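Dual function macrocyclase-peptidase POPB (Galerina marginata, PDB 5N4B) removes the N-terminal leader from a toxin precursor by cutting after proline, then converts the released 25-residue intermediate into the macrocycle from which amanitin toxins are built. Local coordinates at residues F99-R102 against G103-Q107; L118-F121 against S122-D125; N256-P259 against E260-Y263; F507-P510 against I511-T514. The protein carries 1 engineered substitution. One frame throughout, in Å; residues are numbered along the deposited sequence.

In the fold
Interactions 1, 2 and 3 belong to the seven-bladed beta-propeller, interaction 4 to the alpha/beta-hydrolase domain. Interactions 1 and 2 lie at the first blade and touch each other, Tyr100 CD1 coming within 3.4 Å of Asp125 CG. Across the domain boundary, interactions 1 and 4 have centres about 17 Å apart and nearest atoms about 8 Å apart; Phe99 and Asn101 of the one and Phe507 of the other pack on the bound peptide. Interaction 3 is remote, its centre about 38 Å from that of interaction 1 and about 41 Å from that of interaction 4. All four lie away from Asp662, His699 and the engineered Ala578 of the charge-relay system.

Interaction 1. Residues F99-R102 against G103-Q107; sequences FYNR and GLQSQ
Asn101 and Gln105 run past each other in opposite directions at the turn of a beta-hairpin, where strand 96-101 gives way to the loop leading to strand 109-113 in the first blade of the propeller. Their amide planes stand almost perpendicular, 80° apart, and each amide serves the backbone of the other half of the turn. With CG anti to the backbone N (chi1 -165°), Asn101 turns its carboxamide into the curve of the chain. OD1 takes two N-H groups in its carbonyl plane: Gly103 N at 2.9 Å, which closes an Asx turn, and Gln105 N at 3.0 Å. On the other branch Asn101 ND2 donates almost straight to Gln105 O, also at 2.9 Å; the acceptor lies in the plane of the Asn101 amide, whereas the donor sits above the carbonyl plane of Gln105. Three bonds therefore fix the rotation of the buried Asn101 amide, and its ND2 also bonds to Ser108 OG, just before the returning strand. Gly103 adopts backbone angles that suit a residue lacking CB, and its carbonyl is bound by Lys84 of the neighbouring strand.

Gln105 sends its extended chain back toward the strand end. Its OE1 accepts from Arg102 N at 2.9 Å along a nearly linear path, on a lone pair, while the aliphatic part of Arg102 passes beside the same oxygen, CG lying 3.5 Å from OE1. The guanidinium plane is almost at right angles to the Gln105 amide. A water also donates to Gln105 OE1 at 2.7 Å and to Tyr100 O at 2.9 Å.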
ATOM      1  N   PHE A  99       1.124  -5.130 -18.761  1.00  7.18           N
ATOM      2  CA  PHE A  99       0.780  -6.337 -18.001  1.00  7.41           C
ATOM      3  C   PHE A  99      -0.633  -6.789 -18.324  1.00  8.15           C
ATOM      4  O   PHE A  99      -1.543  -5.991 -18.529  1.00  8.20           O
ATOM      5  CB  PHE A  99       0.906  -6.099 -16.483  1.00  7.15           C
ATOM      6  CG  PHE A  99       2.316  -6.010 -16.023  1.00  7.73           C
ATOM      7  CD1 PHE A  99       3.036  -7.157 -15.745  1.00 10.77           C
ATOM      8  CD2 PHE A  99       2.908  -4.777 -15.861  1.00 11.02           C
ATOM      9  CE1 PHE A  99       4.343  -7.071 -15.320  1.00 11.66           C
ATOM     10  CE2 PHE A  99       4.210  -4.696 -15.404  1.00 13.93           C
ATOM     11  CZ  PHE A  99       4.919  -5.855 -15.139  1.00 11.20           C
ATOM     12  N   TYR A 100      -0.790  -8.105 -18.363  1.00  8.59           N
ATOM     13  CA  TYR A 100      -2.040  -8.769 -18.706  1.00  8.32           C
ATOM     14  C   TYR A 100      -2.236  -9.980 -17.814  1.00  9.93           C
ATOM     15  O   TYR A 100      -1.307 -10.775 -17.663  1.00 10.09           O
ATOM     16  CB  TYR A 100      -2.072  -9.216 -20.193  1.00 10.18           C
ATOM     17  CG  TYR A 100      -3.289 -10.024 -20.609  1.00 11.47           C
ATOM     18  CD1 TYR A 100      -4.563  -9.485 -20.540  1.00 13.66           C
ATOM     19  CD2 TYR A 100      -3.167 -11.320 -20.999  1.00 11.78           C
ATOM     20  CE1 TYR A 100      -5.666 -10.222 -20.892  1.00 14.99           C
ATOM     21  CE2 TYR A 100      -4.278 -12.066 -21.374  1.00 13.97           C
ATOM     22  CZ  TYR A 100      -5.504 -11.486 -21.286  1.00 13.80           C
ATOM     23  OH  TYR A 100      -6.586 -12.272 -21.663  1.00 20.37           O
ATOM     24  N   ASN A 101      -3.418 -10.103 -17.200  1.00  9.00           N
ATOM     25  CA  ASN A 101      -3.818 -11.255 -16.394  1.00 10.32           C
ATOM     26  C   ASN A 101      -5.056 -11.847 -17.058  1.00 10.98           C
ATOM     27  O   ASN A 101      -6.039 -11.142 -17.280  1.00  9.29           O
ATOM     28  CB  ASN A 101      -4.128 -10.794 -14.973  1.00  9.06           C
ATOM     29  CG  ASN A 101      -4.197 -11.935 -13.996  1.00 11.18           C
ATOM     30  OD1 ASN A 101      -4.921 -12.906 -14.222  1.00 10.44           O
ATOM     31  ND2 ASN A 101      -3.430 -11.845 -12.915  1.00 12.15           N
ATOM     32  N   ARG A 102      -5.007 -13.139 -17.357  1.00 10.42           N
ATOM     33  CA  ARG A 102      -6.140 -13.818 -17.964  1.00 10.86           C
ATOM     34  C   ARG A 102      -7.377 -13.792 -17.083  1.00 10.67           C
ATOM     35  O   ARG A 102      -8.492 -13.949 -17.608  1.00 13.73           O
ATOM     36  CB  ARG A 102      -5.774 -15.266 -18.327  1.00 11.84           C
ATOM     37  CG  ARG A 102      -4.732 -15.355 -19.427  1.00 12.08           C
ATOM     38  CD  ARG A 102      -4.031 -16.744 -19.498  1.00 15.53           C
ATOM     39  NE  ARG A 102      -4.945 -17.845 -19.793  1.00 18.21           N
ATOM     40  CZ  ARG A 102      -5.235 -18.254 -21.026  1.00 16.90           C
ATOM     41  NH1 ARG A 102      -4.703 -17.705 -22.101  1.00 22.81           N
ATOM     42  NH2 ARG A 102      -6.057 -19.285 -21.179  1.00 24.27           N
ATOM     43  N   GLY A 103      -7.206 -13.641 -15.774  1.00 10.31           N
ATOM     44  CA  GLY A 103      -8.318 -13.473 -14.839  1.00 10.90           C
ATOM     45  C   GLY A 103      -7.958 -13.838 -13.413  1.00 12.19           C
ATOM     46  O   GLY A 103      -8.181 -13.052 -12.491  1.00 12.31           O
ATOM     47  N   LEU A 104      -7.405 -15.048 -13.235  1.00 11.13           N
ATOM     48  CA  LEU A 104      -7.128 -15.617 -11.928  1.00 11.48           C
ATOM     49  C   LEU A 104      -5.671 -15.985 -11.760  1.00 12.08           C
ATOM     50  O   LEU A 104      -5.337 -16.752 -10.856  1.00 14.38           O
ATOM     51  CB  LEU A 104      -8.029 -16.813 -11.655  1.00 11.77           C
ATOM     52  CG  LEU A 104      -9.534 -16.498 -11.624  1.00 13.47           C
ATOM     53  CD1 LEU A 104     -10.358 -17.770 -11.601  1.00 14.05           C
ATOM     54  CD2 LEU A 104      -9.889 -15.583 -10.482  1.00 13.07           C
ATOM     55  N   GLN A 105      -4.781 -15.463 -12.594  1.00 11.30           N
ATOM     56  CA  GLN A 105      -3.355 -15.766 -12.427  1.00 11.32           C
ATOM     57  C   GLN A 105      -2.799 -15.059 -11.203  1.00 10.79           C
ATOM     58  O   GLN A 105      -3.158 -13.920 -10.879  1.00 14.48           O
ATOM     59  CB  GLN A 105      -2.574 -15.380 -13.695  1.00 10.98           C
ATOM     60  CG  GLN A 105      -3.011 -16.103 -14.976  1.00 12.72           C
ATOM     61  CD  GLN A 105      -2.236 -15.604 -16.117  1.00 12.02           C
ATOM     62  OE1 GLN A 105      -2.616 -14.644 -16.778  1.00 12.39           O
ATOM     63  NE2 GLN A 105      -1.136 -16.276 -16.416  1.00 14.89           N
ATOM     64  N   SER A 106      -1.863 -15.734 -10.552  1.00 13.04           N
ATOM     65  CA  SER A 106      -1.326 -15.200  -9.311  1.00 13.93           C
ATOM     66  C   SER A 106      -0.393 -14.040  -9.570  1.00 14.42           C
ATOM     67  O   SER A 106      -0.263 -13.154  -8.724  1.00 15.48           O
ATOM     68  CB  SER A 106      -0.603 -16.284  -8.544  1.00 16.79           C
ATOM     69  OG  SER A 106      -1.564 -17.225  -8.039  1.00 16.62           O
ATOM     70  N   GLN A 107       0.253 -14.025 -10.733  1.00 10.23           N
ATOM     71  CA  GLN A 107       1.072 -12.890 -11.148  1.00 10.91           C
ATOM     72  C   GLN A 107       0.705 -12.564 -12.595  1.00 10.05           C
ATOM     73  O   GLN A 107       0.566 -13.467 -13.429  1.00 12.17           O
ATOM     74  CB  GLN A 107       2.583 -13.137 -11.040  1.00 12.55           C
ATOM     75  CG  GLN A 107       3.088 -13.518  -9.645  1.00 13.78           C
ATOM     76  CD  GLN A 107       4.584 -13.714  -9.586  1.00 13.30           C
ATOM     77  OE1 GLN A 107       5.342 -12.749  -9.596  1.00 16.34           O
ATOM     78  NE2 GLN A 107       4.996 -14.947  -9.508  1.00 16.77           N
TER
HETATM   79  O   HOH W   1      -1.405 -13.375 -18.868  1.00 10.95           O

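Interaction 2. Residues L118-F121 against S122-D125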
ATOM      1  N   LEU A 118       0.981   1.522 -31.487  1.00 18.28           N
ATOM      2  CA  LEU A 118       0.049   1.335 -30.371  1.00 14.73           C
ATOM      3  C   LEU A 118      -1.029   0.336 -30.771  1.00 15.87           C
ATOM      4  O   LEU A 118      -1.747   0.575 -31.753  1.00 20.16           O
ATOM      5  CB  LEU A 118      -0.563   2.660 -29.972  1.00 18.05           C
ATOM      6  CG  LEU A 118      -1.551   2.653 -28.813  1.00 14.20           C
ATOM      7  CD1 LEU A 118      -0.928   2.299 -27.525  1.00 15.31           C
ATOM      8  CD2 LEU A 118      -2.144   4.060 -28.745  1.00 19.21           C
ATOM      9  N   PRO A 119      -1.203  -0.768 -30.050  1.00 16.84           N
ATOM     10  CA  PRO A 119      -2.223  -1.738 -30.445  1.00 19.03           C
ATOM     11  C   PRO A 119      -3.641  -1.198 -30.378  1.00 18.15           C
ATOM     12  O   PRO A 119      -3.958  -0.283 -29.611  1.00 17.93           O
ATOM     13  CB  PRO A 119      -2.030  -2.869 -29.416  1.00 17.64           C
ATOM     14  CG  PRO A 119      -0.699  -2.769 -29.025  1.00 16.19           C
ATOM     15  CD  PRO A 119      -0.360  -1.305 -28.986  1.00 16.57           C
ATOM     16  N   ASP A 120      -4.490  -1.802 -31.203  1.00 20.80           N
ATOM     17  CA  ASP A 120      -5.940  -1.773 -31.056  1.00 21.53           C
ATOM     18  C   ASP A 120      -6.280  -2.907 -30.104  1.00 22.90           C
ATOM     19  O   ASP A 120      -6.391  -4.070 -30.501  1.00 21.80           O
ATOM     20  CB  ASP A 120      -6.632  -1.952 -32.400  1.00 24.26           C
ATOM     21  CG  ASP A 120      -8.128  -2.028 -32.270  1.00 32.51           C
ATOM     22  OD1 ASP A 120      -8.641  -1.925 -31.129  1.00 26.88           O
ATOM     23  OD2 ASP A 120      -8.798  -2.171 -33.330  1.00 33.30           O
ATOM     24  N   PHE A 121      -6.415  -2.573 -28.818  1.00 19.80           N
ATOM     25  CA  PHE A 121      -6.587  -3.594 -27.798  1.00 19.22           C
ATOM     26  C   PHE A 121      -7.928  -4.310 -27.869  1.00 22.69           C
ATOM     27  O   PHE A 121      -8.061  -5.391 -27.257  1.00 23.25           O
ATOM     28  CB  PHE A 121      -6.306  -3.039 -26.397  1.00 17.96           C
ATOM     29  CG  PHE A 121      -4.893  -2.701 -26.173  1.00 15.35           C
ATOM     30  CD1 PHE A 121      -3.971  -3.668 -25.834  1.00 15.32           C
ATOM     31  CD2 PHE A 121      -4.459  -1.394 -26.286  1.00 16.35           C
ATOM     32  CE1 PHE A 121      -2.684  -3.349 -25.608  1.00 14.53           C
ATOM     33  CE2 PHE A 121      -3.139  -1.039 -26.088  1.00 16.50           C
ATOM     34  CZ  PHE A 121      -2.227  -2.029 -25.737  1.00 15.87           C
ATOM     35  N   SER A 122      -8.877  -3.787 -28.645  1.00 21.92           N
ATOM     36  CA  SER A 122     -10.126  -4.518 -28.867  1.00 24.24           C
ATOM     37  C   SER A 122      -9.891  -5.838 -29.574  1.00 24.46           C
ATOM     38  O   SER A 122     -10.768  -6.708 -29.530  1.00 27.87           O
ATOM     39  CB  SER A 122     -11.152  -3.673 -29.650  1.00 31.81           C
ATOM     40  OG  SER A 122     -10.821  -3.508 -31.030  1.00 27.78           O
ATOM     41  N   LYS A 123      -8.756  -6.011 -30.234  1.00 24.51           N
ATOM     42  CA  LYS A 123      -8.457  -7.269 -30.900  1.00 24.67           C
ATOM     43  C   LYS A 123      -8.027  -8.364 -29.934  1.00 27.50           C
ATOM     44  O   LYS A 123      -8.000  -9.537 -30.316  1.00 27.59           O
ATOM     45  CB  LYS A 123      -7.371  -7.064 -31.962  1.00 29.53           C
ATOM     46  CG  LYS A 123      -7.851  -6.207 -33.137  1.00 30.69           C
ATOM     47  CD  LYS A 123      -6.708  -5.930 -34.108  1.00 39.11           C
ATOM     48  CE  LYS A 123      -7.214  -5.213 -35.348  1.00 52.18           C
ATOM     49  NZ  LYS A 123      -6.391  -4.012 -35.659  1.00 61.88           N
ATOM     50  N   GLY A 124      -7.710  -8.028 -28.691  1.00 25.36           N
ATOM     51  CA  GLY A 124      -7.298  -9.039 -27.739  1.00 24.05           C
ATOM     52  C   GLY A 124      -5.797  -9.059 -27.511  1.00 20.23           C
ATOM     53  O   GLY A 124      -4.982  -9.028 -28.443  1.00 20.84           O
ATOM     54  N   ASP A 125      -5.425  -9.121 -26.229  1.00 20.68           N
ATOM     55  CA  ASP A 125      -4.027  -9.027 -25.828  1.00 18.01           C
ATOM     56  C   ASP A 125      -3.127 -10.041 -26.547  1.00 19.46           C
ATOM     57  O   ASP A 125      -2.031  -9.692 -26.985  1.00 20.15           O
ATOM     58  CB  ASP A 125      -3.928  -9.198 -24.324  1.00 17.95           C
ATOM     59  CG  ASP A 125      -4.640  -8.091 -23.601  1.00 18.58           C
ATOM     60  OD1 ASP A 125      -5.902  -8.089 -23.593  1.00 20.30           O
ATOM     61  OD2 ASP A 125      -3.944  -7.166 -23.097  1.00 17.13           O
TER
HETATM   62  O   HOH W   2      -7.420  -1.615 -35.874  1.00 33.51           O
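The carboxylate of Asp120 meets Ser122 twice over one face of its plane, OG and N both reaching OD1 from that same face. Ser122 OG donates to Asp120 OD1 at 2.7 Å on the syn side, though 34° out of the carboxylate plane; Ser122 N comes from higher above the plane, at 3.1 Å, and closes an Asx turn. The second flat group, the ring of Phe121, carries Pro119 CB over the centre of one face and has Asp125 OD2 obliquely beside it, 4.4 Å from Phe121 CD1. Trp98 meets the Phe121 ring edge-to-face, and the same tryptophan donates its NE1 to Asp125 OD2.

At the outer side, Lys123 crosses Asp120 at about a right angle. Its chain runs extended to CE and bends at the last torsion (chi4 130°), which brings NZ alongside the carboxylate. The direct salt bridge is long, with NZ 3.8 Å from Asp120 OD2, but a water spans the gap, donating to Asp120 OD2 and accepting from Lys123 NZ at 2.6 Å. Both oxygens of this exposed carboxylate are thus engaged, probably favouring its charged form.

Along the backbone, Lys123 N bonds to Asp120 O at 3.1 Å and Gly124 N to Phe121 O at 3.0 Å. Gly124 then takes the N-cap position of helix 125-128. Phe121 packs on Leu446 and Asp125 forms a salt bridge to Arg447, both on the last blade, so this Asx turn and short 3-10 turn lie where the first and last blades of the seven-bladed propeller meet.

Interaction 3. Residues N256-P259 against E260-Y263; sequences NEHP and EWIY
His258 lies flat against the indole of Trp261, the two side chains pointing the same way from the ends of a type I beta turn. The turn, running from His258 to Trp261, belongs to the connection between two propeller blades, leading from outer strand 250-254 of one sheet into strand 262-267 of the next. Starting at the root of the histidine, CB stands over the five-membered ring of Trp261, 3.4 Å from its centroid and 6° off the ring normal, a CH-pi contact. CG comes next, 3.5 Å from Trp261 CE2 at the fusion of the two indole rings. The imidazole then spreads over the six-membered ring in an offset stack, with centroids 3.9 Å apart and planes only 9° from parallel. Its CD2 meets Trp261 CZ2 at 3.5 Å, and ND1 lies over Trp261 CH2 at 3.7 Å. ND1 is hydrogen-bonded to Asp255 OD2, which helps to fix the rotation of the ring. CE1 and NE2 at the far end remain above Trp261 CH2 and CZ2. Glu257 CG borders the opposite face of the imidazole, near its rim, and Tyr311 packs edge-to-face with the indole.

The turn itself is closed by Trp261 N donating to His258 O at 3.1 Å, with the donor well above the carbonyl plane. One water donates to Pro259 O and Trp261 O across the turn. Another lies near His258 O and Trp261 O, and pairs with Tyr263 OH at 2.7 Å.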
ATOM      1  N   ASN A 256      26.858   6.039   8.306  1.00 25.56           N
ATOM      2  CA  ASN A 256      27.098   5.192   9.466  1.00 30.23           C
ATOM      3  C   ASN A 256      26.674   5.855  10.771  1.00 27.87           C
ATOM      4  O   ASN A 256      26.409   5.150  11.745  1.00 31.01           O
ATOM      5  CB  ASN A 256      28.598   4.873   9.547  1.00 36.27           C
ATOM      6  CG  ASN A 256      29.158   4.256   8.255  1.00 47.71           C
ATOM      7  OD1 ASN A 256      28.513   3.444   7.577  1.00 41.47           O
ATOM      8  ND2 ASN A 256      30.385   4.646   7.919  1.00 53.85           N
ATOM      9  N   GLU A 257      26.572   7.188  10.811  1.00 27.62           N
ATOM     10  CA  GLU A 257      26.150   7.898  12.011  1.00 27.97           C
ATOM     11  C   GLU A 257      24.657   7.786  12.245  1.00 26.97           C
ATOM     12  O   GLU A 257      24.186   8.007  13.355  1.00 29.81           O
ATOM     13  CB  GLU A 257      26.532   9.382  11.920  1.00 29.94           C
ATOM     14  CG  GLU A 257      26.314  10.164  13.179  1.00 52.24           C
ATOM     15  CD  GLU A 257      26.510  11.670  12.982  1.00 56.95           C
ATOM     16  OE1 GLU A 257      27.232  12.059  12.032  1.00 56.22           O
ATOM     17  OE2 GLU A 257      25.944  12.455  13.783  1.00 60.76           O
ATOM     18  N   HIS A 258      23.876   7.485  11.202  1.00 23.51           N
ATOM     19  CA  HIS A 258      22.423   7.413  11.304  1.00 24.80           C
ATOM     20  C   HIS A 258      21.968   6.099  10.675  1.00 23.81           C
ATOM     21  O   HIS A 258      21.403   6.090   9.582  1.00 21.00           O
ATOM     22  CB  HIS A 258      21.784   8.603  10.598  1.00 24.63           C
ATOM     23  CG  HIS A 258      22.155   9.910  11.187  1.00 23.93           C
ATOM     24  ND1 HIS A 258      23.016  10.794  10.578  1.00 27.05           N
ATOM     25  CD2 HIS A 258      21.782  10.481  12.353  1.00 27.03           C
ATOM     26  CE1 HIS A 258      23.132  11.877  11.329  1.00 29.79           C
ATOM     27  NE2 HIS A 258      22.407  11.708  12.415  1.00 30.87           N
ATOM     28  N   PRO A 259      22.188   4.972  11.346  1.00 24.08           N
ATOM     29  CA  PRO A 259      21.966   3.676  10.705  1.00 25.29           C
ATOM     30  C   PRO A 259      20.534   3.376  10.376  1.00 22.06           C
ATOM     31  O   PRO A 259      20.313   2.439   9.593  1.00 22.12           O
ATOM     32  CB  PRO A 259      22.541   2.672  11.711  1.00 25.83           C
ATOM     33  CG  PRO A 259      22.693   3.430  12.968  1.00 31.88           C
ATOM     34  CD  PRO A 259      22.839   4.859  12.655  1.00 29.58           C
ATOM     35  N   GLU A 260      19.568   4.108  10.920  1.00 20.59           N
ATOM     36  CA  GLU A 260      18.169   3.873  10.658  1.00 21.90           C
ATOM     37  C   GLU A 260      17.646   4.640   9.446  1.00 19.07           C
ATOM     38  O   GLU A 260      16.553   4.317   8.971  1.00 20.06           O
ATOM     39  CB  GLU A 260      17.319   4.189  11.898  1.00 30.76           C
ATOM     40  CG  GLU A 260      16.997   5.650  12.179  1.00 41.63           C
ATOM     41  CD  GLU A 260      18.129   6.526  12.779  1.00 47.99           C
ATOM     42  OE1 GLU A 260      19.361   6.161  12.818  1.00 34.70           O
ATOM     43  OE2 GLU A 260      17.720   7.642  13.220  1.00 45.86           O
ATOM     44  N   TRP A 261      18.401   5.619   8.934  1.00 19.99           N
ATOM     45  CA  TRP A 261      17.924   6.406   7.796  1.00 17.14           C
ATOM     46  C   TRP A 261      17.949   5.538   6.533  1.00 17.54           C
ATOM     47  O   TRP A 261      18.793   4.661   6.371  1.00 17.99           O
ATOM     48  CB  TRP A 261      18.780   7.637   7.579  1.00 17.36           C
ATOM     49  CG  TRP A 261      18.736   8.652   8.671  1.00 18.60           C
ATOM     50  CD1 TRP A 261      18.195   8.509   9.916  1.00 20.53           C
ATOM     51  CD2 TRP A 261      19.293   9.957   8.613  1.00 19.05           C
ATOM     52  NE1 TRP A 261      18.379   9.682  10.628  1.00 21.19           N
ATOM     53  CE2 TRP A 261      19.047  10.579   9.843  1.00 22.03           C
ATOM     54  CE3 TRP A 261      19.979  10.660   7.634  1.00 19.20           C
ATOM     55  CZ2 TRP A 261      19.476  11.872  10.121  1.00 21.56           C
ATOM     56  CZ3 TRP A 261      20.389  11.978   7.896  1.00 21.22           C
ATOM     57  CH2 TRP A 261      20.156  12.551   9.140  1.00 22.81           C
ATOM     58  N   ILE A 262      17.021   5.798   5.626  1.00 14.04           N
ATOM     59  CA  ILE A 262      16.953   5.149   4.325  1.00 14.78           C
ATOM     60  C   ILE A 262      16.976   6.207   3.217  1.00 16.34           C
ATOM     61  O   ILE A 262      16.839   7.417   3.469  1.00 13.73           O
ATOM     62  CB  ILE A 262      15.775   4.172   4.195  1.00 16.58           C
ATOM     63  CG1 ILE A 262      14.440   4.908   4.283  1.00 16.32           C
ATOM     64  CG2 ILE A 262      15.922   3.078   5.273  1.00 17.33           C
ATOM     65  CD1 ILE A 262      13.241   4.014   3.807  1.00 21.20           C
ATOM     66  N   TYR A 263      17.134   5.724   1.988  1.00 14.47           N
ATOM     67  CA  TYR A 263      17.558   6.526   0.865  1.00 12.33           C
ATOM     68  C   TYR A 263      16.687   6.251  -0.360  1.00 12.88           C
ATOM     69  O   TYR A 263      16.152   5.162  -0.541  1.00 15.40           O
ATOM     70  CB  TYR A 263      19.047   6.305   0.512  1.00 14.96           C
ATOM     71  CG  TYR A 263      19.868   6.514   1.744  1.00 14.56           C
ATOM     72  CD1 TYR A 263      19.980   7.774   2.298  1.00 16.90           C
ATOM     73  CD2 TYR A 263      20.408   5.435   2.444  1.00 16.93           C
ATOM     74  CE1 TYR A 263      20.641   7.954   3.487  1.00 18.47           C
ATOM     75  CE2 TYR A 263      21.088   5.630   3.647  1.00 18.46           C
ATOM     76  CZ  TYR A 263      21.179   6.894   4.144  1.00 18.90           C
ATOM     77  OH  TYR A 263      21.803   7.128   5.333  1.00 19.94           O
TER
HETATM   78  O   HOH W   3      21.467   5.094   7.084  1.00 11.79           O
HETATM   79  O   HOH W   4      19.010   2.011   7.238  1.00 11.64           O

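Interaction 4. Residues F507-P510 against I511-T514; sequences FFSP and IILT
Ser509 is the N-cap of helix 510-519 and accepts from Ile512 N; the helix follows strand 492-495 in the alpha/beta-hydrolase domain. Two kinds of interaction tie the loop to the first turn of this helix.

Apolar contacts come from the two aromatic residues before the cap. Each meets its aliphatic partner at about a right angle: Phe507 CZ lies 4.1 Å from Ile512 CD1, and Phe508 CE1 approaches Leu513 CD1 to 3.5 Å. Phe507 and Ile512 also share Phe523 of strand 522-526, and Phe507 packs on an apolar side chain of the bound peptide. Ile511 packs against helices 68-80 and 705-722.

The hydrogen bonds serve the helix start. Ser509 holds OG anti to its own N (chi1 171°), turning the hydroxyl toward the helix, where OG meets Ile512 N at 3.1 Å in a nearly straight line. Ser509 O takes Leu513 N at 3.1 Å, also nearly straight. Pro510, the first helical residue, has no N-H to offer, but its carbonyl oxygen is gripped twice from opposite faces of its plane, by Thr514 N at 2.9 Å and by Thr514 OG1 at 2.8 Å.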
ATOM      1  N   PHE A 507     -11.636   2.714  -4.643  1.00  9.10           N
ATOM      2  CA  PHE A 507     -10.992   1.577  -5.285  1.00  9.96           C
ATOM      3  C   PHE A 507     -12.087   0.627  -5.729  1.00 10.67           C
ATOM      4  O   PHE A 507     -13.202   0.639  -5.195  1.00 10.65           O
ATOM      5  CB  PHE A 507      -9.987   0.904  -4.353  1.00  9.31           C
ATOM      6  CG  PHE A 507     -10.597   0.240  -3.165  1.00 10.41           C
ATOM      7  CD1 PHE A 507     -10.885   0.933  -2.049  1.00 12.04           C
ATOM      8  CD2 PHE A 507     -10.829  -1.125  -3.168  1.00 15.02           C
ATOM      9  CE1 PHE A 507     -11.447   0.302  -0.935  1.00 15.67           C
ATOM     10  CE2 PHE A 507     -11.368  -1.765  -2.042  1.00 16.13           C
ATOM     11  CZ  PHE A 507     -11.679  -1.034  -0.950  1.00 13.69           C
ATOM     12  N   PHE A 508     -11.751  -0.226  -6.691  1.00 10.21           N
ATOM     13  CA  PHE A 508     -12.688  -1.229  -7.211  1.00 10.19           C
ATOM     14  C   PHE A 508     -12.381  -2.600  -6.606  1.00 10.12           C
ATOM     15  O   PHE A 508     -11.249  -3.093  -6.718  1.00 12.36           O
ATOM     16  CB  PHE A 508     -12.620  -1.347  -8.727  1.00  9.75           C
ATOM     17  CG  PHE A 508     -13.682  -2.213  -9.281  1.00  9.60           C
ATOM     18  CD1 PHE A 508     -14.975  -1.752  -9.402  1.00 10.85           C
ATOM     19  CD2 PHE A 508     -13.389  -3.506  -9.713  1.00 12.76           C
ATOM     20  CE1 PHE A 508     -15.973  -2.579  -9.903  1.00 12.81           C
ATOM     21  CE2 PHE A 508     -14.389  -4.321 -10.190  1.00 13.64           C
ATOM     22  CZ  PHE A 508     -15.643  -3.870 -10.289  1.00 10.31           C
ATOM     23  N   SER A 509     -13.383  -3.215  -5.990  1.00  9.51           N
ATOM     24  CA  SER A 509     -13.266  -4.569  -5.473  1.00  9.65           C
ATOM     25  C   SER A 509     -14.473  -5.382  -5.908  1.00  9.60           C
ATOM     26  O   SER A 509     -15.580  -5.153  -5.390  1.00  9.83           O
ATOM     27  CB  SER A 509     -13.220  -4.541  -3.959  1.00 12.03           C
ATOM     28  OG  SER A 509     -13.321  -5.906  -3.476  1.00 12.07           O
ATOM     29  N   PRO A 510     -14.334  -6.329  -6.838  1.00  9.17           N
ATOM     30  CA  PRO A 510     -15.494  -7.132  -7.230  1.00  8.45           C
ATOM     31  C   PRO A 510     -15.985  -7.997  -6.099  1.00  8.80           C
ATOM     32  O   PRO A 510     -17.181  -8.269  -6.055  1.00  9.72           O
ATOM     33  CB  PRO A 510     -14.982  -7.965  -8.423  1.00 11.13           C
ATOM     34  CG  PRO A 510     -13.476  -8.011  -8.184  1.00  9.67           C
ATOM     35  CD  PRO A 510     -13.130  -6.643  -7.620  1.00 10.05           C
ATOM     36  N   ILE A 511     -15.119  -8.414  -5.182  1.00  9.02           N
ATOM     37  CA  ILE A 511     -15.594  -9.209  -4.055  1.00  9.05           C
ATOM     38  C   ILE A 511     -16.497  -8.375  -3.157  1.00  8.44           C
ATOM     39  O   ILE A 511     -17.552  -8.845  -2.708  1.00  9.79           O
ATOM     40  CB  ILE A 511     -14.401  -9.821  -3.313  1.00  8.80           C
ATOM     41  CG1 ILE A 511     -13.799 -10.956  -4.200  1.00 11.29           C
ATOM     42  CG2 ILE A 511     -14.788 -10.269  -1.899  1.00 11.71           C
ATOM     43  CD1 ILE A 511     -12.691 -11.762  -3.568  1.00 15.83           C
ATOM     44  N   ILE A 512     -16.074  -7.153  -2.805  1.00  9.24           N
ATOM     45  CA  ILE A 512     -16.925  -6.318  -1.971  1.00 10.22           C
ATOM     46  C   ILE A 512     -18.257  -6.085  -2.660  1.00 10.43           C
ATOM     47  O   ILE A 512     -19.314  -6.231  -2.030  1.00 10.13           O
ATOM     48  CB  ILE A 512     -16.225  -5.013  -1.569  1.00 10.92           C
ATOM     49  CG1 ILE A 512     -15.068  -5.371  -0.631  1.00 14.53           C
ATOM     50  CG2 ILE A 512     -17.214  -4.083  -0.886  1.00 15.19           C
ATOM     51  CD1 ILE A 512     -14.108  -4.236  -0.272  1.00 17.94           C
ATOM     52  N   LEU A 513     -18.262  -5.712  -3.942  1.00  8.26           N
ATOM     53  CA  LEU A 513     -19.546  -5.477  -4.604  1.00  9.52           C
ATOM     54  C   LEU A 513     -20.414  -6.726  -4.603  1.00  9.08           C
ATOM     55  O   LEU A 513     -21.626  -6.650  -4.441  1.00 10.36           O
ATOM     56  CB  LEU A 513     -19.348  -4.958  -6.038  1.00 11.05           C
ATOM     57  CG  LEU A 513     -18.624  -3.608  -6.126  1.00 11.73           C
ATOM     58  CD1 LEU A 513     -18.561  -3.181  -7.573  1.00 12.34           C
ATOM     59  CD2 LEU A 513     -19.253  -2.510  -5.266  1.00 10.03           C
ATOM     60  N   THR A 514     -19.814  -7.887  -4.793  1.00  9.90           N
ATOM     61  CA  THR A 514     -20.576  -9.130  -4.748  1.00 10.13           C
ATOM     62  C   THR A 514     -21.205  -9.321  -3.372  1.00 10.36           C
ATOM     63  O   THR A 514     -22.376  -9.693  -3.271  1.00 11.38           O
ATOM     64  CB  THR A 514     -19.643 -10.278  -5.101  1.00 11.16           C
ATOM     65  OG1 THR A 514     -19.208 -10.130  -6.450  1.00 12.19           O
ATOM     66  CG2 THR A 514     -20.351 -11.605  -5.000  1.00 14.62           C
TER